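Biliverdin reductase (PDB 5B3V) probably uses NADPH to reduce the bile pigment biliverdin IX alpha to bilirubin, as a member of the Gfo/Idh/MocA oxidoreductase family. Local coordinates at residues Ala81-Leu86 with His175-Phe180; Val102-Leu107 with His129-Glu134. All coordinates share one frame; numbering follows the deposited sequence.

Interaction 1: Ala81-Leu86 with His175-Phe180; sequences ATINQL and HQQFGF. With NAP (NADP nicotinamide-adenine-dinucleotide phosphate), chain E.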
loop_
_atom_site.group_PDB
_atom_site.type_symbol
_atom_site.label_atom_id
_atom_site.label_comp_id
_atom_site.label_asym_id
_atom_site.label_seq_id
_atom_site.Cartn_x
_atom_site.Cartn_y
_atom_site.Cartn_z
ATOM N N ALA A 81 3.246 -10.715 -0.775
ATOM C CA ALA A 81 1.867 -10.268 -0.645
ATOM C C ALA A 81 1.185 -10.996 0.505
ATOM O O ALA A 81 0.060 -11.485 0.378
ATOM C CB ALA A 81 1.098 -10.473 -1.949
ATOM N N THR A 82 1.868 -11.091 1.641
ATOM C CA THR A 82 1.354 -11.747 2.834
ATOM C C THR A 82 1.055 -10.697 3.903
ATOM O O THR A 82 1.088 -9.488 3.642
ATOM C CB THR A 82 2.349 -12.797 3.334
ATOM O OG1 THR A 82 1.839 -13.419 4.521
ATOM C CG2 THR A 82 3.692 -12.153 3.638
ATOM N N ILE A 83 0.773 -11.164 5.123
ATOM C CA ILE A 83 0.395 -10.252 6.194
ATOM C C ILE A 83 1.528 -9.264 6.464
ATOM O O ILE A 83 2.713 -9.574 6.285
ATOM C CB ILE A 83 0.019 -11.034 7.464
ATOM C CG1 ILE A 83 1.230 -11.797 7.997
ATOM C CG2 ILE A 83 -1.127 -11.986 7.172
ATOM C CD1 ILE A 83 1.029 -12.373 9.372
ATOM N N ASN A 84 1.150 -8.054 6.890
ATOM C CA ASN A 84 2.111 -6.960 7.016
ATOM C C ASN A 84 3.276 -7.324 7.925
ATOM O O ASN A 84 4.428 -6.969 7.643
ATOM C CB ASN A 84 1.411 -5.706 7.547
ATOM C CG ASN A 84 0.446 -5.110 6.549
ATOM O OD1 ASN A 84 0.586 -5.299 5.342
ATOM N ND2 ASN A 84 -0.540 -4.379 7.048
ATOM N N GLN A 85 2.996 -8.039 9.016
ATOM C CA GLN A 85 4.012 -8.297 10.031
ATOM C C GLN A 85 5.205 -9.055 9.465
ATOM O O GLN A 85 6.323 -8.929 9.980
ATOM C CB GLN A 85 3.387 -9.071 11.194
ATOM C CG GLN A 85 4.337 -9.443 12.321
ATOM C CD GLN A 85 3.662 -10.289 13.385
ATOM O OE1 GLN A 85 2.731 -11.041 13.095
ATOM N NE2 GLN A 85 4.132 -10.175 14.622
ATOM N N LEU A 86 4.994 -9.832 8.407
ATOM C CA LEU A 86 6.050 -10.655 7.837
ATOM C C LEU A 86 6.838 -9.953 6.740
ATOM O O LEU A 86 7.837 -10.512 6.275
ATOM C CB LEU A 86 5.470 -11.960 7.285
ATOM C CG LEU A 86 4.995 -12.982 8.317
ATOM C CD1 LEU A 86 4.504 -14.240 7.623
ATOM C CD2 LEU A 86 6.116 -13.301 9.293
ATOM N N HIS A 175 -3.693 -6.734 15.917
ATOM C CA HIS A 175 -2.757 -5.650 16.215
ATOM C C HIS A 175 -1.346 -5.958 15.709
ATOM O O HIS A 175 -0.701 -5.109 15.084
ATOM C CB HIS A 175 -2.744 -5.361 17.721
ATOM C CG HIS A 175 -3.886 -4.508 18.191
ATOM N ND1 HIS A 175 -4.990 -5.027 18.836
ATOM C CD2 HIS A 175 -4.085 -3.169 18.128
ATOM C CE1 HIS A 175 -5.821 -4.047 19.143
ATOM N NE2 HIS A 175 -5.297 -2.910 18.724
ATOM N N GLN A 176 -0.853 -7.175 15.957
ATOM C CA GLN A 176 0.523 -7.515 15.597
ATOM C C GLN A 176 0.686 -7.774 14.101
ATOM O O GLN A 176 1.675 -7.342 13.498
ATOM C CB GLN A 176 0.981 -8.737 16.394
ATOM C CG GLN A 176 1.397 -8.425 17.814
ATOM C CD GLN A 176 2.815 -7.897 17.886
ATOM O OE1 GLN A 176 3.775 -8.663 17.817
ATOM N NE2 GLN A 176 2.957 -6.581 18.009
ATOM N N GLN A 177 -0.262 -8.488 13.489
ATOM C CA GLN A 177 -0.115 -8.873 12.090
ATOM C C GLN A 177 -0.458 -7.734 11.141
ATOM O O GLN A 177 0.092 -7.667 10.036
ATOM C CB GLN A 177 -0.986 -10.096 11.790
ATOM C CG GLN A 177 -0.512 -11.371 12.479
ATOM C CD GLN A 177 -1.632 -12.356 12.740
ATOM O OE1 GLN A 177 -1.507 -13.249 13.578
ATOM N NE2 GLN A 177 -2.742 -12.196 12.009
ATOM N N PHE A 178 -1.361 -6.841 11.546
ATOM C CA PHE A 178 -1.722 -5.672 10.752
ATOM C C PHE A 178 -0.774 -4.505 11.004
ATOM O O PHE A 178 -0.365 -3.822 10.058
ATOM C CB PHE A 178 -3.165 -5.266 11.070
ATOM C CG PHE A 178 -3.787 -4.333 10.072
ATOM C CD1 PHE A 178 -3.763 -4.622 8.720
ATOM C CD2 PHE A 178 -4.447 -3.188 10.498
ATOM C CE1 PHE A 178 -4.357 -3.773 7.805
ATOM C CE2 PHE A 178 -5.044 -2.332 9.589
ATOM C CZ PHE A 178 -4.999 -2.625 8.240
ATOM N N GLY A 179 -0.397 -4.279 12.259
ATOM C CA GLY A 179 0.443 -3.154 12.606
ATOM C C GLY A 179 -0.371 -1.908 12.884
ATOM O O GLY A 179 -1.605 -1.923 12.918
ATOM N N PHE A 180 0.342 -0.807 13.093
ATOM C CA PHE A 180 -0.324 0.471 13.288
ATOM C C PHE A 180 -1.169 0.790 12.057
ATOM O O PHE A 180 -0.665 0.707 10.927
ATOM C CB PHE A 180 0.694 1.578 13.550
ATOM C CG PHE A 180 0.073 2.919 13.814
ATOM C CD1 PHE A 180 -0.664 3.143 14.967
ATOM C CD2 PHE A 180 0.225 3.954 12.910
ATOM C CE1 PHE A 180 -1.242 4.376 15.209
ATOM C CE2 PHE A 180 -0.346 5.189 13.148
ATOM C CZ PHE A 180 -1.081 5.400 14.301
HETATM P PA NAP E . -5.537 -11.315 1.977
HETATM O O1A NAP E . -6.387 -11.483 0.780
HETATM O O2A NAP E . -6.117 -11.552 3.313
HETATM O O5B NAP E . -4.276 -12.309 1.802
HETATM C C5B NAP E . -3.316 -12.650 2.804
HETATM C C4B NAP E . -2.624 -14.014 2.529
HETATM O O4B NAP E . -2.663 -13.958 4.002
HETATM C C3B NAP E . -3.105 -15.497 2.531
HETATM O O3B NAP E . -2.006 -16.370 2.248
HETATM C C2B NAP E . -3.513 -15.525 3.967
HETATM O O2B NAP E . -3.859 -16.818 4.550
HETATM C C1B NAP E . -2.107 -15.163 4.453
HETATM N N9A NAP E . -2.138 -15.099 5.916
HETATM C C8A NAP E . -3.202 -14.763 6.640
HETATM N N7A NAP E . -2.864 -14.864 7.922
HETATM C C5A NAP E . -1.604 -15.289 7.991
HETATM C C6A NAP E . -0.823 -15.541 9.042
HETATM N N6A NAP E . -1.372 -15.343 10.238
HETATM N N1A NAP E . 0.441 -15.968 8.906
HETATM C C2A NAP E . 0.945 -16.150 7.614
HETATM N N3A NAP E . 0.102 -15.878 6.525
HETATM C C4A NAP E . -1.163 -15.474 6.745
HETATM O O3 NAP E . -4.973 -9.796 1.988
HETATM P PN NAP E . -4.432 -8.860 0.784
HETATM O O1N NAP E . -5.291 -7.660 0.712
HETATM O O2N NAP E . -4.236 -9.705 -0.413
HETATM O O5D NAP E . -2.981 -8.396 1.310
HETATM C C5D NAP E . -1.663 -8.840 1.002
HETATM C C4D NAP E . -0.676 -7.760 1.538
HETATM O O4D NAP E . -1.530 -6.948 0.619
HETATM C C3D NAP E . -0.754 -6.622 2.594
HETATM O O3D NAP E . 0.475 -5.894 2.600
HETATM C C2D NAP E . -1.836 -5.808 1.990
HETATM O O2D NAP E . -1.961 -4.557 2.674
HETATM C C1D NAP E . -1.092 -5.599 0.715
HETATM N N1N NAP E . -1.922 -4.782 -0.193
HETATM C C2N NAP E . -3.152 -5.284 -0.612
HETATM C C3N NAP E . -3.950 -4.535 -1.465
HETATM C C7N NAP E . -5.165 -5.046 -1.893
HETATM O O7N NAP E . -5.610 -6.102 -1.452
HETATM N N7N NAP E . -5.804 -4.291 -2.770
HETATM C C4N NAP E . -3.521 -3.298 -1.933
HETATM C C5N NAP E . -2.298 -2.792 -1.515
HETATM C C6N NAP E . -1.495 -3.530 -0.653
HETATM P P2B NAP E . -5.102 -17.760 4.221
HETATM O O1X NAP E . -5.475 -18.220 5.565
HETATM O O2X NAP E . -6.068 -16.881 3.549
HETATM O O3X NAP E . -4.511 -18.801 3.349
#
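A single carboxamide, that of Asn84, spans from protein to cofactor: ND2 donates to Phe178 O across the contact, while OD1 faces the ribose of NADP. The bond from Asn84 ND2 to Phe178 O is 3.1 Å long and nearly straight (168° at the hydrogen); it meets a lone pair in the carbonyl plane, and the acceptor lies close to the plane of the amide. That geometry is consistent with OD1 turning to the ribose, where Asn84 OD1 lies 2.8 Å from NAP O3D, a hydroxyl that also has Tyr105 O within reach. Next to it, Gln177 O accepts from Gln85 N at 3.1 Å, with the donor tilted out of the carbonyl plane. The extended side chain of Gln85 brings its OE1 to 3.3 Å from Gln177 CG. Ile83 serves two partners, CD1 packing 3.6 Å from Gln177 CG and CG2 lying over the adenine, 3.4 Å from NAP C5A. The contact joins the Rossmann loop between strand 77-80 and helix 87-96 to helix 175-178 of the C-terminal domain; Ala184 of helix 181-184 touches both Asn84 and Phe178, and the Phe178 ring rests on strand 233-241.

Interaction 2: Val102-Leu107 with His129-Glu134; sequences VLEYPL and HVEHIE. With NAP (NADP nicotinamide-adenine-dinucleotide phosphate), chain E.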
loop_
_atom_site.group_PDB
_atom_site.type_symbol
_atom_site.label_atom_id
_atom_site.label_comp_id
_atom_site.label_asym_id
_atom_site.label_seq_id
_atom_site.Cartn_x
_atom_site.Cartn_y
_atom_site.Cartn_z
ATOM N N VAL A 102 9.748 -7.641 -4.670
ATOM C CA VAL A 102 8.589 -6.778 -4.859
ATOM C C VAL A 102 7.661 -6.971 -3.669
ATOM O O VAL A 102 7.331 -8.107 -3.307
ATOM C CB VAL A 102 7.859 -7.090 -6.177
ATOM C CG1 VAL A 102 6.455 -6.493 -6.170
ATOM C CG2 VAL A 102 8.652 -6.570 -7.362
ATOM N N LEU A 103 7.236 -5.867 -3.059
ATOM C CA LEU A 103 6.355 -5.908 -1.903
ATOM C C LEU A 103 5.079 -5.131 -2.180
ATOM O O LEU A 103 5.099 -4.095 -2.851
ATOM C CB LEU A 103 7.026 -5.328 -0.649
ATOM C CG LEU A 103 8.135 -6.102 0.059
ATOM C CD1 LEU A 103 9.387 -5.254 0.155
ATOM C CD2 LEU A 103 7.672 -6.529 1.443
ATOM N N GLU A 104 3.973 -5.659 -1.674
ATOM C CA GLU A 104 2.776 -4.865 -1.469
ATOM C C GLU A 104 2.971 -4.036 -0.206
ATOM O O GLU A 104 3.532 -4.522 0.779
ATOM C CB GLU A 104 1.559 -5.775 -1.330
ATOM C CG GLU A 104 0.730 -5.956 -2.592
ATOM C CD GLU A 104 1.514 -6.571 -3.736
ATOM O OE1 GLU A 104 1.775 -7.790 -3.696
ATOM O OE2 GLU A 104 1.866 -5.834 -4.681
ATOM N N TYR A 105 2.533 -2.782 -0.237
ATOM C CA TYR A 105 2.775 -1.896 0.903
ATOM C C TYR A 105 2.069 -2.424 2.155
ATOM O O TYR A 105 1.041 -3.091 2.050
ATOM C CB TYR A 105 2.340 -0.455 0.586
ATOM C CG TYR A 105 0.849 -0.205 0.425
ATOM C CD1 TYR A 105 -0.001 -0.184 1.526
ATOM C CD2 TYR A 105 0.306 0.066 -0.824
ATOM C CE1 TYR A 105 -1.352 0.059 1.384
ATOM C CE2 TYR A 105 -1.043 0.317 -0.975
ATOM C CZ TYR A 105 -1.866 0.311 0.130
ATOM O OH TYR A 105 -3.209 0.558 -0.019
ATOM N N PRO A 106 2.619 -2.133 3.347
ATOM C CA PRO A 106 3.812 -1.324 3.611
ATOM C C PRO A 106 5.120 -2.070 3.381
ATOM O O PRO A 106 5.149 -3.301 3.423
ATOM C CB PRO A 106 3.656 -0.965 5.088
ATOM C CG PRO A 106 2.977 -2.155 5.661
ATOM C CD PRO A 106 2.013 -2.622 4.598
ATOM N N LEU A 107 6.185 -1.310 3.122
ATOM C CA LEU A 107 7.531 -1.868 3.073
ATOM C C LEU A 107 7.826 -2.675 4.333
ATOM O O LEU A 107 8.178 -3.859 4.269
ATOM C CB LEU A 107 8.539 -0.730 2.895
ATOM C CG LEU A 107 10.036 -0.986 3.074
ATOM C CD1 LEU A 107 10.521 -2.088 2.150
ATOM C CD2 LEU A 107 10.821 0.298 2.840
ATOM N N HIS A 129 11.228 -2.955 -4.681
ATOM C CA HIS A 129 10.114 -2.125 -5.111
ATOM C C HIS A 129 8.912 -2.375 -4.212
ATOM O O HIS A 129 8.569 -3.529 -3.931
ATOM C CB HIS A 129 9.746 -2.414 -6.568
ATOM C CG HIS A 129 8.418 -1.855 -6.975
ATOM N ND1 HIS A 129 8.202 -0.506 -7.162
ATOM C CD2 HIS A 129 7.234 -2.464 -7.221
ATOM C CE1 HIS A 129 6.943 -0.310 -7.512
ATOM N NE2 HIS A 129 6.334 -1.481 -7.555
ATOM N N VAL A 130 8.285 -1.294 -3.758
ATOM C CA VAL A 130 7.022 -1.358 -3.033
ATOM C C VAL A 130 5.913 -0.914 -3.973
ATOM O O VAL A 130 5.991 0.161 -4.581
ATOM C CB VAL A 130 7.048 -0.491 -1.763
ATOM C CG1 VAL A 130 5.697 -0.552 -1.057
ATOM C CG2 VAL A 130 8.157 -0.952 -0.833
ATOM N N GLU A 131 4.888 -1.749 -4.103
ATOM C CA GLU A 131 3.745 -1.411 -4.935
ATOM C C GLU A 131 2.913 -0.321 -4.269
ATOM O O GLU A 131 2.713 -0.325 -3.052
ATOM C CB GLU A 131 2.904 -2.664 -5.192
ATOM C CG GLU A 131 1.433 -2.426 -5.521
ATOM C CD GLU A 131 0.580 -2.214 -4.282
ATOM O OE1 GLU A 131 0.737 -2.983 -3.314
ATOM O OE2 GLU A 131 -0.230 -1.267 -4.274
ATOM N N HIS A 132 2.418 0.621 -5.086
ATOM C CA HIS A 132 1.543 1.699 -4.613
ATOM C C HIS A 132 0.485 1.952 -5.688
ATOM O O HIS A 132 0.597 2.880 -6.493
ATOM C CB HIS A 132 2.333 2.964 -4.291
ATOM C CG HIS A 132 3.088 2.890 -3.001
ATOM N ND1 HIS A 132 2.542 3.288 -1.798
ATOM C CD2 HIS A 132 4.342 2.461 -2.724
ATOM C CE1 HIS A 132 3.429 3.109 -0.836
ATOM N NE2 HIS A 132 4.528 2.608 -1.371
ATOM N N ILE A 133 -0.561 1.120 -5.682
ATOM C CA ILE A 133 -1.617 1.217 -6.685
ATOM C C ILE A 133 -2.532 2.414 -6.476
ATOM O O ILE A 133 -3.282 2.767 -7.393
ATOM C CB ILE A 133 -2.464 -0.072 -6.726
ATOM C CG1 ILE A 133 -3.060 -0.382 -5.350
ATOM C CG2 ILE A 133 -1.636 -1.241 -7.237
ATOM C CD1 ILE A 133 -3.940 -1.619 -5.331
ATOM N N GLU A 134 -2.500 3.048 -5.300
ATOM C CA GLU A 134 -3.254 4.283 -5.122
ATOM C C GLU A 134 -2.713 5.407 -5.990
ATOM O O GLU A 134 -3.444 6.361 -6.277
ATOM C CB GLU A 134 -3.249 4.724 -3.655
ATOM C CG GLU A 134 -1.967 5.393 -3.177
ATOM C CD GLU A 134 -0.874 4.400 -2.830
ATOM O OE1 GLU A 134 -1.009 3.209 -3.182
ATOM O OE2 GLU A 134 0.114 4.809 -2.188
HETATM P PA NAP E . -5.537 -11.315 1.977
HETATM O O1A NAP E . -6.387 -11.483 0.780
HETATM O O2A NAP E . -6.117 -11.552 3.313
HETATM O O5B NAP E . -4.276 -12.309 1.802
HETATM C C5B NAP E . -3.316 -12.650 2.804
HETATM C C4B NAP E . -2.624 -14.014 2.529
HETATM O O4B NAP E . -2.663 -13.958 4.002
HETATM C C3B NAP E . -3.105 -15.497 2.531
HETATM O O3B NAP E . -2.006 -16.370 2.248
HETATM C C2B NAP E . -3.513 -15.525 3.967
HETATM O O2B NAP E . -3.859 -16.818 4.550
HETATM C C1B NAP E . -2.107 -15.163 4.453
HETATM N N9A NAP E . -2.138 -15.099 5.916
HETATM C C8A NAP E . -3.202 -14.763 6.640
HETATM N N7A NAP E . -2.864 -14.864 7.922
HETATM C C5A NAP E . -1.604 -15.289 7.991
HETATM C C6A NAP E . -0.823 -15.541 9.042
HETATM N N6A NAP E . -1.372 -15.343 10.238
HETATM N N1A NAP E . 0.441 -15.968 8.906
HETATM C C2A NAP E . 0.945 -16.150 7.614
HETATM N N3A NAP E . 0.102 -15.878 6.525
HETATM C C4A NAP E . -1.163 -15.474 6.745
HETATM O O3 NAP E . -4.973 -9.796 1.988
HETATM P PN NAP E . -4.432 -8.860 0.784
HETATM O O1N NAP E . -5.291 -7.660 0.712
HETATM O O2N NAP E . -4.236 -9.705 -0.413
HETATM O O5D NAP E . -2.981 -8.396 1.310
HETATM C C5D NAP E . -1.663 -8.840 1.002
HETATM C C4D NAP E . -0.676 -7.760 1.538
HETATM O O4D NAP E . -1.530 -6.948 0.619
HETATM C C3D NAP E . -0.754 -6.622 2.594
HETATM O O3D NAP E . 0.475 -5.894 2.600
HETATM C C2D NAP E . -1.836 -5.808 1.990
HETATM O O2D NAP E . -1.961 -4.557 2.674
HETATM C C1D NAP E . -1.092 -5.599 0.715
HETATM N N1N NAP E . -1.922 -4.782 -0.193
HETATM C C2N NAP E . -3.152 -5.284 -0.612
HETATM C C3N NAP E . -3.950 -4.535 -1.465
HETATM C C7N NAP E . -5.165 -5.046 -1.893
HETATM O O7N NAP E . -5.610 -6.102 -1.452
HETATM N N7N NAP E . -5.804 -4.291 -2.770
HETATM C C4N NAP E . -3.521 -3.298 -1.933
HETATM C C5N NAP E . -2.298 -2.792 -1.515
HETATM C C6N NAP E . -1.495 -3.530 -0.653
HETATM P P2B NAP E . -5.102 -17.760 4.221
HETATM O O1X NAP E . -5.475 -18.220 5.565
HETATM O O2X NAP E . -6.068 -16.881 3.549
HETATM O O3X NAP E . -4.511 -18.801 3.349
#
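With its CG set between backbone N and carbonyl carbon (chi1 68°), Tyr105 swings its ring across Glu131, whose side chain bends at chi2 (-82°) to bring its carboxylate back toward the same ring. Glu131 O meets the ring at its edge, in plane, 3.3 Å from Tyr105 CD2. The C5N-C6N edge of the steeply tilted nicotinamide comes over one face: NAP C6N sits above the ring centre, and Tyr105 CE2 is 3.4 Å from NAP C5N. Tyr105 OH bonds to Ser187 and to biliverdin, so this residue touches both cofactor and pigment. A serine here would probably leave the C5N-C6N edge of the nicotinamide without the ring face it rests on and biliverdin without its phenol partner. The carboxylate of Glu131 is held from its own segment, OE2 taking Ile133 N at 2.8 Å on the anti lone pair, while OE1 lies 3.4 Å from Glu104 OE2; these are two acceptors, and Arg28 forms a salt bridge to Glu104. The two segments come from adjacent parallel strands: Leu103 N reaches His129 O at 2.8 Å, and Glu131 N reaches Leu103 O at 2.7 Å, almost straight (174°). Beyond this pairing, Val130 wedges one methyl against each of two residues, CG1 3.7 Å from Tyr105 CB and CG2 3.8 Å from Leu107 CB. Strands 100-104 and 128-131 belong to a beta-alpha-beta unit with helix 111-124 and lie at one border of the Rossmann sheet; helix 286-300 packs on the Val102 and His129 face, and helix 308-324 on the Val130 face.

How the interactions relate
From the N terminus, the chain passes strand 77-80 and enters the loop 81-86, whose partner 175-180 comes only after 88 intervening residues. Inside that long loop lies interaction 2, where 102-107 and 129-134 close a short loop of 21 residues containing helix 111-124; the two contacts are therefore nested and do not cross. Interaction 2 is internal to the Rossmann domain, whereas interaction 1 ties that domain to the C-terminal one. Their centres are 14 Å apart, yet they touch directly, Asn84 OD1 lying 3.1 Å from Pro106 CD. NADP runs past both: interaction 1 contacts its adenine, interaction 2 its nicotinamide, and both reach the O3D hydroxyl of the nicotinamide ribose.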